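Local coordinates for protein pyrroline carboxylate reductase (Plasmodium falciparum, PDB 2RCY) that probably reduces pyrroline-5-carboxylate to proline and binds NADP as its dinucleotide cofactor, at residues N4-M10 / H58-C64; V110-P114 / S124-C128; D160-A164 / A253-K258. All coordinates share one frame; numbering follows the deposited sequence.

Contact 1: N4-M10 / H58-C64; sequences NIKLGFM and HCDIIVC
K6 is held to D60 from both ends of its backbone unit. Its N-H gives a 2.8 Å bond to D60 OD2, striking the anti lone pair of that oxygen, while K6 O takes both D60 N and I61 N, the latter almost straight (N-H...O 176°). K6 NZ also curls back to D60 OD2, but at 3.7 Å this is a long salt bridge. On its way there K6 CD passes the H58 ring obliquely, 3.5 Å from H58 NE2, the two side chains crossing at about a right angle.

From here the strands run parallel through G8 N to I61 O, V63 N to G8 O and M10 N to V63 O. Strand 7-10, which leads into the glycine-rich turn, and 61-64 are adjacent central strands of the Rossmann fold that holds NADP.

On the face of L7 and F9, V63 CG2 does double duty: it meets L7 CD2 at 3.5 Å and makes a CH-pi contact over the F9 ring, 4.2 Å from the centroid. Helix 14-26 packs on L7 and F9. On the other face C59 SG rests 3.6 Å from CA of G8, which has no side chain there, and M10, a selenomethionine bent at its last torsion, lays SE on I62 CG2 and CE 3.7 Å from C64 CB, with L55 of helix 52-58 against both M10 and I62.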
ATOM      1  N   ASN A   4       7.079  45.726  38.544  1.00 52.81           N
ATOM      2  CA  ASN A   4       6.045  46.764  38.557  1.00 52.64           C
ATOM      3  C   ASN A   4       5.032  46.714  37.417  1.00 52.45           C
ATOM      4  O   ASN A   4       3.888  47.141  37.587  1.00 52.40           O
ATOM      5  CB  ASN A   4       6.682  48.154  38.620  1.00 52.71           C
ATOM      6  CG  ASN A   4       7.214  48.487  39.997  1.00 52.77           C
ATOM      7  OD1 ASN A   4       6.532  48.296  41.005  1.00 52.83           O
ATOM      8  ND2 ASN A   4       8.438  48.994  40.045  1.00 52.87           N
ATOM      9  N   ILE A   5       5.453  46.207  36.258  1.00 52.28           N
ATOM     10  CA  ILE A   5       4.570  46.136  35.090  1.00 52.11           C
ATOM     11  C   ILE A   5       3.453  45.112  35.280  1.00 51.91           C
ATOM     12  O   ILE A   5       3.648  44.070  35.908  1.00 51.90           O
ATOM     13  CB  ILE A   5       5.326  45.855  33.763  1.00 52.14           C
ATOM     14  CG1 ILE A   5       6.109  44.542  33.838  1.00 52.20           C
ATOM     15  CG2 ILE A   5       6.234  47.030  33.400  1.00 52.21           C
ATOM     16  CD1 ILE A   5       5.976  43.684  32.601  1.00 52.37           C
ATOM     17  N   LYS A   6       2.283  45.430  34.737  1.00 51.67           N
ATOM     18  CA  LYS A   6       1.104  44.592  34.899  1.00 51.44           C
ATOM     19  C   LYS A   6       0.884  43.731  33.659  1.00 51.19           C
ATOM     20  O   LYS A   6       0.773  44.245  32.543  1.00 51.13           O
ATOM     21  CB  LYS A   6      -0.124  45.454  35.201  1.00 51.48           C
ATOM     22  CG  LYS A   6       0.072  46.406  36.375  1.00 51.60           C
ATOM     23  CD  LYS A   6      -0.995  47.486  36.404  1.00 51.98           C
ATOM     24  CE  LYS A   6      -0.580  48.653  37.287  1.00 52.19           C
ATOM     25  NZ  LYS A   6       0.547  49.433  36.694  1.00 52.31           N
ATOM     26  N   LEU A   7       0.839  42.417  33.871  1.00 50.90           N
ATOM     27  CA  LEU A   7       0.664  41.454  32.791  1.00 50.64           C
ATOM     28  C   LEU A   7      -0.780  40.965  32.762  1.00 50.47           C
ATOM     29  O   LEU A   7      -1.332  40.574  33.793  1.00 50.46           O
ATOM     30  CB  LEU A   7       1.618  40.269  32.978  1.00 50.64           C
ATOM     31  CG  LEU A   7       2.468  39.779  31.798  1.00 50.60           C
ATOM     32  CD1 LEU A   7       3.144  38.460  32.151  1.00 50.54           C
ATOM     33  CD2 LEU A   7       1.663  39.627  30.521  1.00 50.53           C
ATOM     34  N   GLY A   8      -1.386  40.991  31.577  1.00 50.28           N
ATOM     35  CA  GLY A   8      -2.774  40.572  31.409  1.00 50.06           C
ATOM     36  C   GLY A   8      -2.946  39.455  30.400  1.00 49.90           C
ATOM     37  O   GLY A   8      -2.424  39.527  29.289  1.00 49.87           O
ATOM     38  N   PHE A   9      -3.687  38.424  30.796  1.00 49.77           N
ATOM     39  CA  PHE A   9      -3.935  37.268  29.939  1.00 49.61           C
ATOM     40  C   PHE A   9      -5.394  37.199  29.503  1.00 49.47           C
ATOM     41  O   PHE A   9      -6.285  36.920  30.308  1.00 49.40           O
ATOM     42  CB  PHE A   9      -3.519  35.971  30.643  1.00 49.63           C
ATOM     43  CG  PHE A   9      -2.032  35.794  30.756  1.00 49.64           C
ATOM     44  CD1 PHE A   9      -1.344  36.266  31.868  1.00 49.67           C
ATOM     45  CD2 PHE A   9      -1.319  35.154  29.747  1.00 49.72           C
ATOM     46  CE1 PHE A   9       0.034  36.107  31.974  1.00 49.79           C
ATOM     47  CE2 PHE A   9       0.060  34.989  29.841  1.00 49.64           C
ATOM     48  CZ  PHE A   9       0.737  35.466  30.957  1.00 49.75           C
HETATM   49  N   MSE A  10      -5.628  37.459  28.220  1.00 49.33           N
HETATM   50  CA  MSE A  10      -6.968  37.381  27.651  1.00 49.26           C
HETATM   51  C   MSE A  10      -7.278  35.935  27.275  1.00 49.06           C
HETATM   52  O   MSE A  10      -6.952  35.481  26.177  1.00 49.08           O
HETATM   53  CB  MSE A  10      -7.107  38.323  26.448  1.00 49.24           C
HETATM   54  CG  MSE A  10      -6.764  39.776  26.769  1.00 49.41           C
HETATM   55 SE   MSE A  10      -7.284  41.074  25.409  0.80 49.50          SE
HETATM   56  CE  MSE A  10      -6.257  40.389  23.907  1.00 49.45           C
ATOM     57  N   HIS A  58      -5.871  48.492  32.119  1.00 52.80           N
ATOM     58  CA  HIS A  58      -5.115  48.425  33.369  1.00 52.42           C
ATOM     59  C   HIS A  58      -3.679  47.943  33.158  1.00 52.04           C
ATOM     60  O   HIS A  58      -2.735  48.547  33.674  1.00 52.05           O
ATOM     61  CB  HIS A  58      -5.836  47.519  34.371  1.00 52.48           C
ATOM     62  CG  HIS A  58      -5.240  47.536  35.744  1.00 52.79           C
ATOM     63  ND1 HIS A  58      -5.436  48.575  36.628  1.00 53.12           N
ATOM     64  CD2 HIS A  58      -4.463  46.635  36.390  1.00 53.01           C
ATOM     65  CE1 HIS A  58      -4.801  48.317  37.756  1.00 53.17           C
ATOM     66  NE2 HIS A  58      -4.203  47.145  37.639  1.00 53.20           N
ATOM     67  N   CYS A  59      -3.528  46.862  32.394  1.00 51.50           N
ATOM     68  CA  CYS A  59      -2.233  46.210  32.200  1.00 50.95           C
ATOM     69  C   CYS A  59      -1.334  46.941  31.209  1.00 50.60           C
ATOM     70  O   CYS A  59      -1.813  47.670  30.340  1.00 50.54           O
ATOM     71  CB  CYS A  59      -2.433  44.759  31.765  1.00 50.96           C
ATOM     72  SG  CYS A  59      -3.384  43.783  32.940  1.00 50.90           S
ATOM     73  N   ASP A  60      -0.026  46.732  31.353  1.00 50.16           N
ATOM     74  CA  ASP A  60       0.976  47.340  30.478  1.00 49.72           C
ATOM     75  C   ASP A  60       1.306  46.423  29.304  1.00 49.39           C
ATOM     76  O   ASP A  60       1.544  46.889  28.188  1.00 49.36           O
ATOM     77  CB  ASP A  60       2.251  47.661  31.265  1.00 49.75           C
ATOM     78  CG  ASP A  60       1.983  48.516  32.487  1.00 49.78           C
ATOM     79  OD1 ASP A  60       1.676  49.717  32.324  1.00 49.99           O
ATOM     80  OD2 ASP A  60       2.086  47.986  33.612  1.00 49.77           O
ATOM     81  N   ILE A  61       1.331  45.120  29.575  1.00 48.97           N
ATOM     82  CA  ILE A  61       1.536  44.105  28.546  1.00 48.51           C
ATOM     83  C   ILE A  61       0.320  43.179  28.503  1.00 48.25           C
ATOM     84  O   ILE A  61      -0.063  42.591  29.518  1.00 48.12           O
ATOM     85  CB  ILE A  61       2.852  43.307  28.769  1.00 48.53           C
ATOM     86  CG1 ILE A  61       4.067  44.213  28.527  1.00 48.52           C
ATOM     87  CG2 ILE A  61       2.910  42.080  27.857  1.00 48.40           C
ATOM     88  CD1 ILE A  61       5.404  43.608  28.926  1.00 48.46           C
ATOM     89  N   ILE A  62      -0.282  43.070  27.322  1.00 47.93           N
ATOM     90  CA  ILE A  62      -1.495  42.278  27.129  1.00 47.68           C
ATOM     91  C   ILE A  62      -1.196  41.043  26.278  1.00 47.50           C
ATOM     92  O   ILE A  62      -0.586  41.145  25.213  1.00 47.47           O
ATOM     93  CB  ILE A  62      -2.640  43.119  26.490  1.00 47.63           C
ATOM     94  CG1 ILE A  62      -2.977  44.343  27.351  1.00 47.66           C
ATOM     95  CG2 ILE A  62      -3.896  42.283  26.305  1.00 47.63           C
ATOM     96  CD1 ILE A  62      -2.231  45.615  26.968  1.00 47.64           C
ATOM     97  N   VAL A  63      -1.623  39.882  26.768  1.00 47.36           N
ATOM     98  CA  VAL A  63      -1.429  38.616  26.064  1.00 47.25           C
ATOM     99  C   VAL A  63      -2.756  38.108  25.507  1.00 47.21           C
ATOM    100  O   VAL A  63      -3.716  37.901  26.254  1.00 47.13           O
ATOM    101  CB  VAL A  63      -0.788  37.532  26.973  1.00 47.21           C
ATOM    102  CG1 VAL A  63      -0.518  36.252  26.188  1.00 47.19           C
ATOM    103  CG2 VAL A  63       0.499  38.040  27.592  1.00 47.10           C
ATOM    104  N   CYS A  64      -2.800  37.922  24.190  1.00 47.19           N
ATOM    105  CA  CYS A  64      -3.969  37.362  23.520  1.00 47.19           C
ATOM    106  C   CYS A  64      -3.865  35.841  23.495  1.00 47.21           C
ATOM    107  O   CYS A  64      -3.154  35.270  22.665  1.00 47.16           O
ATOM    108  CB  CYS A  64      -4.098  37.925  22.102  1.00 47.17           C
ATOM    109  SG  CYS A  64      -5.667  37.547  21.291  1.00 47.13           S
TER

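Contact 2: V110-P114 / S124-C128. With NAP (NADP nicotinamide-adenine-dinucleotide phosphate), chain G.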
ATOM      1  N   VAL A 110       3.781  42.104  18.932  1.00 39.28           N
ATOM      2  CA  VAL A 110       4.775  41.034  18.907  1.00 38.82           C
ATOM      3  C   VAL A 110       4.074  39.669  18.924  1.00 38.42           C
ATOM      4  O   VAL A 110       3.187  39.425  19.744  1.00 38.36           O
ATOM      5  CB  VAL A 110       5.833  41.190  20.053  1.00 38.82           C
ATOM      6  CG1 VAL A 110       5.169  41.353  21.412  1.00 38.85           C
ATOM      7  CG2 VAL A 110       6.819  40.033  20.064  1.00 38.78           C
ATOM      8  N   TRP A 111       4.461  38.801  17.994  1.00 37.97           N
ATOM      9  CA  TRP A 111       3.850  37.481  17.860  1.00 37.54           C
ATOM     10  C   TRP A 111       4.758  36.391  18.431  1.00 37.37           C
ATOM     11  O   TRP A 111       5.770  36.030  17.828  1.00 37.25           O
ATOM     12  CB  TRP A 111       3.492  37.211  16.392  1.00 37.42           C
ATOM     13  CG  TRP A 111       2.851  35.873  16.115  1.00 37.13           C
ATOM     14  CD1 TRP A 111       2.083  35.130  16.968  1.00 36.94           C
ATOM     15  CD2 TRP A 111       2.897  35.145  14.883  1.00 36.98           C
ATOM     16  NE1 TRP A 111       1.667  33.976  16.350  1.00 36.93           N
ATOM     17  CE2 TRP A 111       2.149  33.960  15.069  1.00 36.95           C
ATOM     18  CE3 TRP A 111       3.507  35.372  13.641  1.00 36.86           C
ATOM     19  CZ2 TRP A 111       1.993  33.007  14.058  1.00 37.11           C
ATOM     20  CZ3 TRP A 111       3.350  34.423  12.637  1.00 36.96           C
ATOM     21  CH2 TRP A 111       2.599  33.256  12.853  1.00 37.01           C
ATOM     22  N   VAL A 112       4.379  35.881  19.599  1.00 37.19           N
ATOM     23  CA  VAL A 112       5.157  34.869  20.310  1.00 37.09           C
ATOM     24  C   VAL A 112       4.491  33.499  20.184  1.00 37.00           C
ATOM     25  O   VAL A 112       3.276  33.374  20.345  1.00 36.95           O
ATOM     26  CB  VAL A 112       5.322  35.234  21.813  1.00 37.11           C
ATOM     27  CG1 VAL A 112       6.219  34.228  22.532  1.00 37.00           C
ATOM     28  CG2 VAL A 112       5.880  36.644  21.971  1.00 37.22           C
HETATM   29  N   MSE A 113       5.294  32.480  19.888  1.00 36.84           N
HETATM   30  CA  MSE A 113       4.800  31.111  19.808  1.00 36.74           C
HETATM   31  C   MSE A 113       5.390  30.243  20.924  1.00 36.42           C
HETATM   32  O   MSE A 113       6.561  29.864  20.862  1.00 36.27           O
HETATM   33  CB  MSE A 113       5.072  30.514  18.423  1.00 36.89           C
HETATM   34  CG  MSE A 113       4.456  29.140  18.177  1.00 37.62           C
HETATM   35 SE   MSE A 113       2.563  29.007  18.641  0.80 40.01          SE
HETATM   36  CE  MSE A 113       1.854  30.501  17.604  1.00 38.86           C
ATOM     37  N   PRO A 114       4.579  29.948  21.957  1.00 36.23           N
ATOM     38  CA  PRO A 114       4.985  29.145  23.105  1.00 36.07           C
ATOM     39  C   PRO A 114       4.615  27.664  22.992  1.00 35.88           C
ATOM     40  O   PRO A 114       4.020  27.243  21.998  1.00 35.93           O
ATOM     41  CB  PRO A 114       4.191  29.782  24.244  1.00 36.05           C
ATOM     42  CG  PRO A 114       2.920  30.270  23.586  1.00 36.10           C
ATOM     43  CD  PRO A 114       3.188  30.420  22.104  1.00 36.20           C
ATOM     44  N   SER A 124       9.588  26.274  25.097  1.00 35.27           N
ATOM     45  CA  SER A 124      10.316  26.728  23.922  1.00 35.34           C
ATOM     46  C   SER A 124       9.510  27.821  23.236  1.00 35.48           C
ATOM     47  O   SER A 124       8.312  27.662  22.989  1.00 35.45           O
ATOM     48  CB  SER A 124      10.585  25.569  22.963  1.00 35.31           C
ATOM     49  OG  SER A 124      11.394  25.988  21.879  1.00 34.95           O
ATOM     50  N   PHE A 125      10.172  28.934  22.942  1.00 35.66           N
ATOM     51  CA  PHE A 125       9.504  30.094  22.371  1.00 35.82           C
ATOM     52  C   PHE A 125      10.218  30.606  21.128  1.00 36.08           C
ATOM     53  O   PHE A 125      11.449  30.585  21.049  1.00 35.99           O
ATOM     54  CB  PHE A 125       9.406  31.232  23.394  1.00 35.69           C
ATOM     55  CG  PHE A 125       8.903  30.811  24.749  1.00 35.53           C
ATOM     56  CD1 PHE A 125       9.794  30.428  25.749  1.00 35.31           C
ATOM     57  CD2 PHE A 125       7.542  30.827  25.036  1.00 35.28           C
ATOM     58  CE1 PHE A 125       9.333  30.045  27.008  1.00 35.22           C
ATOM     59  CE2 PHE A 125       7.072  30.448  26.293  1.00 35.32           C
ATOM     60  CZ  PHE A 125       7.971  30.059  27.281  1.00 35.33           C
ATOM     61  N   ILE A 126       9.426  31.052  20.158  1.00 36.49           N
ATOM     62  CA  ILE A 126       9.921  31.818  19.012  1.00 36.95           C
ATOM     63  C   ILE A 126       9.053  33.058  18.834  1.00 37.33           C
ATOM     64  O   ILE A 126       7.843  33.010  19.073  1.00 37.30           O
ATOM     65  CB  ILE A 126       9.962  30.999  17.682  1.00 36.87           C
ATOM     66  CG1 ILE A 126       8.603  30.343  17.357  1.00 36.70           C
ATOM     67  CG2 ILE A 126      11.138  30.016  17.682  1.00 36.78           C
ATOM     68  CD1 ILE A 126       8.332  28.990  18.016  1.00 36.55           C
ATOM     69  N   TYR A 127       9.667  34.168  18.432  1.00 37.93           N
ATOM     70  CA  TYR A 127       8.912  35.408  18.249  1.00 38.54           C
ATOM     71  C   TYR A 127       9.406  36.310  17.128  1.00 38.99           C
ATOM     72  O   TYR A 127      10.567  36.245  16.712  1.00 39.01           O
ATOM     73  CB  TYR A 127       8.802  36.193  19.569  1.00 38.52           C
ATOM     74  CG  TYR A 127       9.962  37.121  19.875  1.00 38.66           C
ATOM     75  CD1 TYR A 127       9.878  38.486  19.603  1.00 38.64           C
ATOM     76  CD2 TYR A 127      11.137  36.636  20.450  1.00 38.70           C
ATOM     77  CE1 TYR A 127      10.938  39.344  19.889  1.00 38.78           C
ATOM     78  CE2 TYR A 127      12.200  37.484  20.742  1.00 38.67           C
ATOM     79  CZ  TYR A 127      12.095  38.835  20.457  1.00 38.78           C
ATOM     80  OH  TYR A 127      13.147  39.679  20.742  1.00 38.91           O
ATOM     81  N   CYS A 128       8.490  37.143  16.646  1.00 39.58           N
ATOM     82  CA  CYS A 128       8.787  38.209  15.704  1.00 40.14           C
ATOM     83  C   CYS A 128       7.928  39.407  16.098  1.00 40.69           C
ATOM     84  O   CYS A 128       6.922  39.255  16.797  1.00 40.65           O
ATOM     85  CB  CYS A 128       8.478  37.767  14.272  1.00 40.08           C
ATOM     86  SG  CYS A 128       6.768  37.259  13.998  1.00 39.78           S
TER
HETATM   87  PA  NAP G 264      -8.507  26.703  24.701  1.00 40.64           P
HETATM   88  O1A NAP G 264      -8.056  25.721  25.753  1.00 40.88           O
HETATM   89  O2A NAP G 264      -9.853  26.514  24.042  1.00 40.85           O
HETATM   90  O5B NAP G 264      -8.403  28.183  25.325  1.00 41.57           O
HETATM   91  C5B NAP G 264      -9.291  29.239  24.968  1.00 42.68           C
HETATM   92  C4B NAP G 264      -9.744  29.923  26.251  1.00 43.48           C
HETATM   93  O4B NAP G 264     -10.206  31.249  25.987  1.00 43.80           O
HETATM   94  C3B NAP G 264     -10.891  29.169  26.910  1.00 43.84           C
HETATM   95  O3B NAP G 264     -10.487  28.738  28.213  1.00 43.78           O
HETATM   96  C2B NAP G 264     -12.038  30.159  27.000  1.00 44.19           C
HETATM   97  O2B NAP G 264     -12.671  30.126  28.278  1.00 44.63           O
HETATM   98  C1B NAP G 264     -11.384  31.512  26.754  1.00 44.21           C
HETATM   99  N9A NAP G 264     -12.257  32.472  26.025  1.00 44.27           N
HETATM  100  C8A NAP G 264     -13.266  32.181  25.188  1.00 44.34           C
HETATM  101  N7A NAP G 264     -13.810  33.330  24.728  1.00 44.29           N
HETATM  102  C5A NAP G 264     -13.127  34.351  25.282  1.00 44.40           C
HETATM  103  C6A NAP G 264     -13.225  35.736  25.186  1.00 44.32           C
HETATM  104  N6A NAP G 264     -14.167  36.307  24.397  1.00 44.34           N
HETATM  105  N1A NAP G 264     -12.366  36.511  25.889  1.00 44.34           N
HETATM  106  C2A NAP G 264     -11.426  35.961  26.675  1.00 44.31           C
HETATM  107  N3A NAP G 264     -11.312  34.628  26.785  1.00 44.34           N
HETATM  108  C4A NAP G 264     -12.148  33.803  26.097  1.00 44.37           C
HETATM  109  O3  NAP G 264      -7.392  26.770  23.543  1.00 40.23           O
HETATM  110  PN  NAP G 264      -5.817  26.796  23.881  1.00 39.23           P
HETATM  111  O1N NAP G 264      -5.252  25.437  23.553  1.00 39.51           O
HETATM  112  O2N NAP G 264      -5.609  27.389  25.254  1.00 39.61           O
HETATM  113  O5D NAP G 264      -5.234  27.814  22.784  1.00 38.86           O
HETATM  114  C5D NAP G 264      -5.420  29.224  22.871  1.00 37.93           C
HETATM  115  C4D NAP G 264      -4.454  29.906  21.907  1.00 37.38           C
HETATM  116  O4D NAP G 264      -3.107  29.548  22.224  1.00 36.99           O
HETATM  117  C3D NAP G 264      -4.697  29.499  20.460  1.00 37.26           C
HETATM  118  O3D NAP G 264      -4.790  30.683  19.665  1.00 37.18           O
HETATM  119  C2D NAP G 264      -3.485  28.676  20.060  1.00 37.12           C
HETATM  120  O2D NAP G 264      -3.069  28.936  18.716  1.00 37.08           O
HETATM  121  C1D NAP G 264      -2.416  29.114  21.046  1.00 36.81           C
HETATM  122  N1N NAP G 264      -1.447  28.056  21.358  1.00 36.59           N
HETATM  123  C2N NAP G 264      -1.831  26.940  22.003  1.00 36.46           C
HETATM  124  C3N NAP G 264      -0.907  25.943  22.305  1.00 36.40           C
HETATM  125  C7N NAP G 264      -1.342  24.705  23.033  1.00 36.37           C
HETATM  126  O7N NAP G 264      -2.624  24.514  23.340  1.00 36.32           O
HETATM  127  N7N NAP G 264      -0.487  23.853  23.376  1.00 35.95           N
HETATM  128  C4N NAP G 264       0.427  26.108  21.932  1.00 36.51           C
HETATM  129  C5N NAP G 264       0.801  27.270  21.266  1.00 36.51           C
HETATM  130  C6N NAP G 264      -0.166  28.235  20.992  1.00 36.53           C
HETATM  131  P2B NAP G 264     -13.805  29.038  28.648  1.00 44.98           P
HETATM  132  O1X NAP G 264     -14.461  29.615  29.882  1.00 45.10           O
HETATM  133  O2X NAP G 264     -14.704  28.982  27.433  1.00 45.14           O
HETATM  134  O3X NAP G 264     -13.034  27.766  28.908  1.00 45.05           O
HETATM  135  O   HOH W   1       6.689  27.163  20.683  1.00 32.10           O
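M113 O is gripped from two directions: I126 N donates to it at 3.2 Å, tilted 28° from the carbonyl plane, and a water donates to it at 2.7 Å. The same water gives its other hydrogen to S124 O, tying the strands together where their direct ladder stops. M113 N returns a 2.7 Å bond to I126 O, and W111 pairs with C128 in the same two-way fashion. Between these hydrogen-bonded pairs, V112 and Y127 form a non-hydrogen-bonded one, V112 CG2 touching Y127 CB. M113, a selenomethionine, and I126 lie side by side, M113 CB 3.6 Å from I126 CD1. A bend about the CB-CG bond of M113 (chi2 49°) brings SE to 3.6 Å from C5N of the NADP nicotinamide; P114 O is 3.3 Å from that same carbon, so the strand end borders the redox ring. P114 CB meets F125 CE2, and C128 SG sits oblique to the W111 ring. The hairpin lies between strands 86-89 and 149-153, with helix 135-146 packed on the V110, V112 and Y127 face and helix 159-167 on the W111, M113, I126 and C128 face.

Contact 3: D160-A164 / A253-K258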
ATOM      1  N   ASP A 160       5.794  29.820  10.927  1.00 31.26           N
ATOM      2  CA  ASP A 160       4.873  28.719  10.649  1.00 30.74           C
ATOM      3  C   ASP A 160       5.514  27.346  10.859  1.00 30.33           C
ATOM      4  O   ASP A 160       4.908  26.465  11.471  1.00 30.19           O
ATOM      5  CB  ASP A 160       4.297  28.847   9.236  1.00 30.75           C
ATOM      6  CG  ASP A 160       3.612  30.185   9.005  1.00 30.84           C
ATOM      7  OD1 ASP A 160       2.566  30.445   9.638  1.00 30.68           O
ATOM      8  OD2 ASP A 160       4.119  30.975   8.182  1.00 31.05           O
ATOM      9  N   ILE A 161       6.738  27.177  10.357  1.00 29.79           N
ATOM     10  CA  ILE A 161       7.500  25.942  10.570  1.00 29.32           C
ATOM     11  C   ILE A 161       7.951  25.800  12.032  1.00 29.06           C
ATOM     12  O   ILE A 161       7.958  24.695  12.582  1.00 28.96           O
ATOM     13  CB  ILE A 161       8.696  25.790   9.562  1.00 29.30           C
ATOM     14  CG1 ILE A 161       9.513  24.520   9.840  1.00 29.07           C
ATOM     15  CG2 ILE A 161       9.600  27.019   9.565  1.00 29.10           C
ATOM     16  CD1 ILE A 161       8.761  23.230   9.606  1.00 28.72           C
ATOM     17  N   ALA A 162       8.308  26.922  12.654  1.00 28.73           N
ATOM     18  CA  ALA A 162       8.710  26.936  14.060  1.00 28.41           C
ATOM     19  C   ALA A 162       7.554  26.545  14.982  1.00 28.15           C
ATOM     20  O   ALA A 162       7.762  25.853  15.976  1.00 28.11           O
ATOM     21  CB  ALA A 162       9.265  28.291  14.436  1.00 28.38           C
ATOM     22  N   THR A 163       6.347  26.992  14.640  1.00 27.87           N
ATOM     23  CA  THR A 163       5.122  26.602  15.342  1.00 27.58           C
ATOM     24  C   THR A 163       4.914  25.091  15.247  1.00 27.40           C
ATOM     25  O   THR A 163       4.591  24.438  16.239  1.00 27.30           O
ATOM     26  CB  THR A 163       3.882  27.333  14.763  1.00 27.61           C
ATOM     27  OG1 THR A 163       4.099  28.749  14.792  1.00 27.74           O
ATOM     28  CG2 THR A 163       2.622  27.000  15.554  1.00 27.44           C
ATOM     29  N   ALA A 164       5.119  24.549  14.049  1.00 27.28           N
ATOM     30  CA  ALA A 164       4.964  23.120  13.778  1.00 27.08           C
ATOM     31  C   ALA A 164       5.931  22.247  14.581  1.00 26.96           C
ATOM     32  O   ALA A 164       5.598  21.119  14.940  1.00 27.02           O
ATOM     33  CB  ALA A 164       5.116  22.852  12.292  1.00 27.04           C
ATOM     34  N   ALA A 253       1.306  20.387   9.597  1.00 29.67           N
ATOM     35  CA  ALA A 253       1.069  21.422  10.598  1.00 29.84           C
ATOM     36  C   ALA A 253       1.523  22.794  10.092  1.00 30.02           C
ATOM     37  O   ALA A 253       0.839  23.797  10.303  1.00 29.93           O
ATOM     38  CB  ALA A 253       1.770  21.067  11.901  1.00 29.74           C
ATOM     39  N   CYS A 254       2.669  22.822   9.412  1.00 30.25           N
ATOM     40  CA  CYS A 254       3.224  24.049   8.842  1.00 30.60           C
ATOM     41  C   CYS A 254       2.297  24.672   7.791  1.00 31.09           C
ATOM     42  O   CYS A 254       2.177  25.900   7.716  1.00 31.04           O
ATOM     43  CB  CYS A 254       4.608  23.777   8.247  1.00 30.52           C
ATOM     44  SG  CYS A 254       5.415  25.214   7.511  1.00 30.17           S
ATOM     45  N   GLU A 255       1.648  23.819   6.996  1.00 31.49           N
ATOM     46  CA  GLU A 255       0.692  24.251   5.974  0.50 31.84           C
ATOM     47  C   GLU A 255      -0.574  24.822   6.602  1.00 32.00           C
ATOM     48  O   GLU A 255      -1.166  25.772   6.083  1.00 32.03           O
ATOM     49  CB  GLU A 255       0.311  23.082   5.061  0.50 31.81           C
ATOM     50  CG  GLU A 255       1.377  22.671   4.056  0.50 31.96           C
ATOM     51  CD  GLU A 255       0.932  21.519   3.168  0.50 31.97           C
ATOM     52  OE1 GLU A 255       1.725  20.572   2.983  0.50 32.16           O
ATOM     53  OE2 GLU A 255      -0.211  21.556   2.659  0.50 32.00           O
ATOM     54  N   LYS A 256      -0.992  24.221   7.715  1.00 32.37           N
ATOM     55  CA  LYS A 256      -2.191  24.649   8.436  1.00 32.87           C
ATOM     56  C   LYS A 256      -1.978  26.021   9.077  1.00 33.36           C
ATOM     57  O   LYS A 256      -2.890  26.850   9.091  1.00 33.35           O
ATOM     58  CB  LYS A 256      -2.599  23.604   9.484  1.00 32.68           C
ATOM     59  CG  LYS A 256      -3.796  23.986  10.359  1.00 32.51           C
ATOM     60  CD  LYS A 256      -5.106  24.050   9.577  1.00 31.82           C
ATOM     61  CE  LYS A 256      -6.258  24.445  10.483  1.00 31.52           C
ATOM     62  NZ  LYS A 256      -7.573  24.376   9.796  1.00 31.39           N
ATOM     63  N   SER A 257      -0.771  26.248   9.595  1.00 33.97           N
ATOM     64  CA  SER A 257      -0.378  27.548  10.133  1.00 34.58           C
ATOM     65  C   SER A 257      -0.408  28.631   9.050  1.00 35.11           C
ATOM     66  O   SER A 257      -0.841  29.757   9.301  1.00 35.12           O
ATOM     67  CB  SER A 257       1.014  27.460  10.764  1.00 34.52           C
ATOM     68  OG  SER A 257       1.402  28.693  11.341  1.00 34.45           O
ATOM     69  N   LYS A 258       0.043  28.277   7.848  1.00 35.83           N
ATOM     70  CA  LYS A 258       0.048  29.197   6.710  1.00 36.61           C
ATOM     71  C   LYS A 258      -1.340  29.405   6.108  1.00 37.16           C
ATOM     72  O   LYS A 258      -1.637  30.483   5.593  1.00 37.24           O
ATOM     73  CB  LYS A 258       1.028  28.725   5.635  1.00 36.57           C
ATOM     74  CG  LYS A 258       2.479  28.992   5.982  1.00 36.68           C
ATOM     75  CD  LYS A 258       3.420  28.573   4.873  1.00 37.09           C
ATOM     76  CE  LYS A 258       4.859  28.901   5.241  1.00 37.36           C
ATOM     77  NZ  LYS A 258       5.822  28.435   4.204  1.00 37.87           N
TER
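The D160 carboxylate has the K258 chain lying over one face, K258 CG 3.4 Å from D160 CG, while at its edge S257 OG donates to the anti lone pair of D160 OD1 at 2.7 Å. The side chains of D160 and K258 cross at about a right angle, so it is methylenes that cover the carboxylate; K258 NZ stays 5.0 Å from D160 OD2, and its charge could act on the carboxylate only weakly and at a distance. S257 reaches the acid because its hydroxyl swings opposite its own backbone N (chi1 -178°). One turn earlier on the same helix, C254 SG slips against the backbone of 160-164, 3.7 Å from I161 N and 3.9 Å from I161 CB. The pair then ends in small residues, A164 CB meeting A253 CB at 3.8 Å; these short side chains suit segment axes that approach to 8.0 Å, with 131° between their N-to-C directions. Both helices also touch the second subunit, I229 of that chain resting on T163 and A253, and A183 of it on I161. Such close helix-on-helix packing belongs to the all-helical C-terminal dimerisation domain of pyrroline-5-carboxylate reductases.

Contacts 1 and 2 belong to one sheet, with strand 86-89 between them; their centres are 16 Å apart and their nearest atoms about 7 Å. Contact 1 comes near NADP, the M10 side chain about 5 Å away, while contact 2 meets the nicotinamide directly. Contact 3 pairs two helices of the dimerisation region, one of which, 159-167, packs on the contact 2 hairpin, T163 OG1 3.4 Å from M113 CG and A162 CB 3.6 Å from I126 CG1; its centre is 27 Å from that of contact 1. The T163 side chain is still about 6 Å from NADP, and S225 of the second subunit hydrogen-bonds the cofactor, so the dimer completes the pocket.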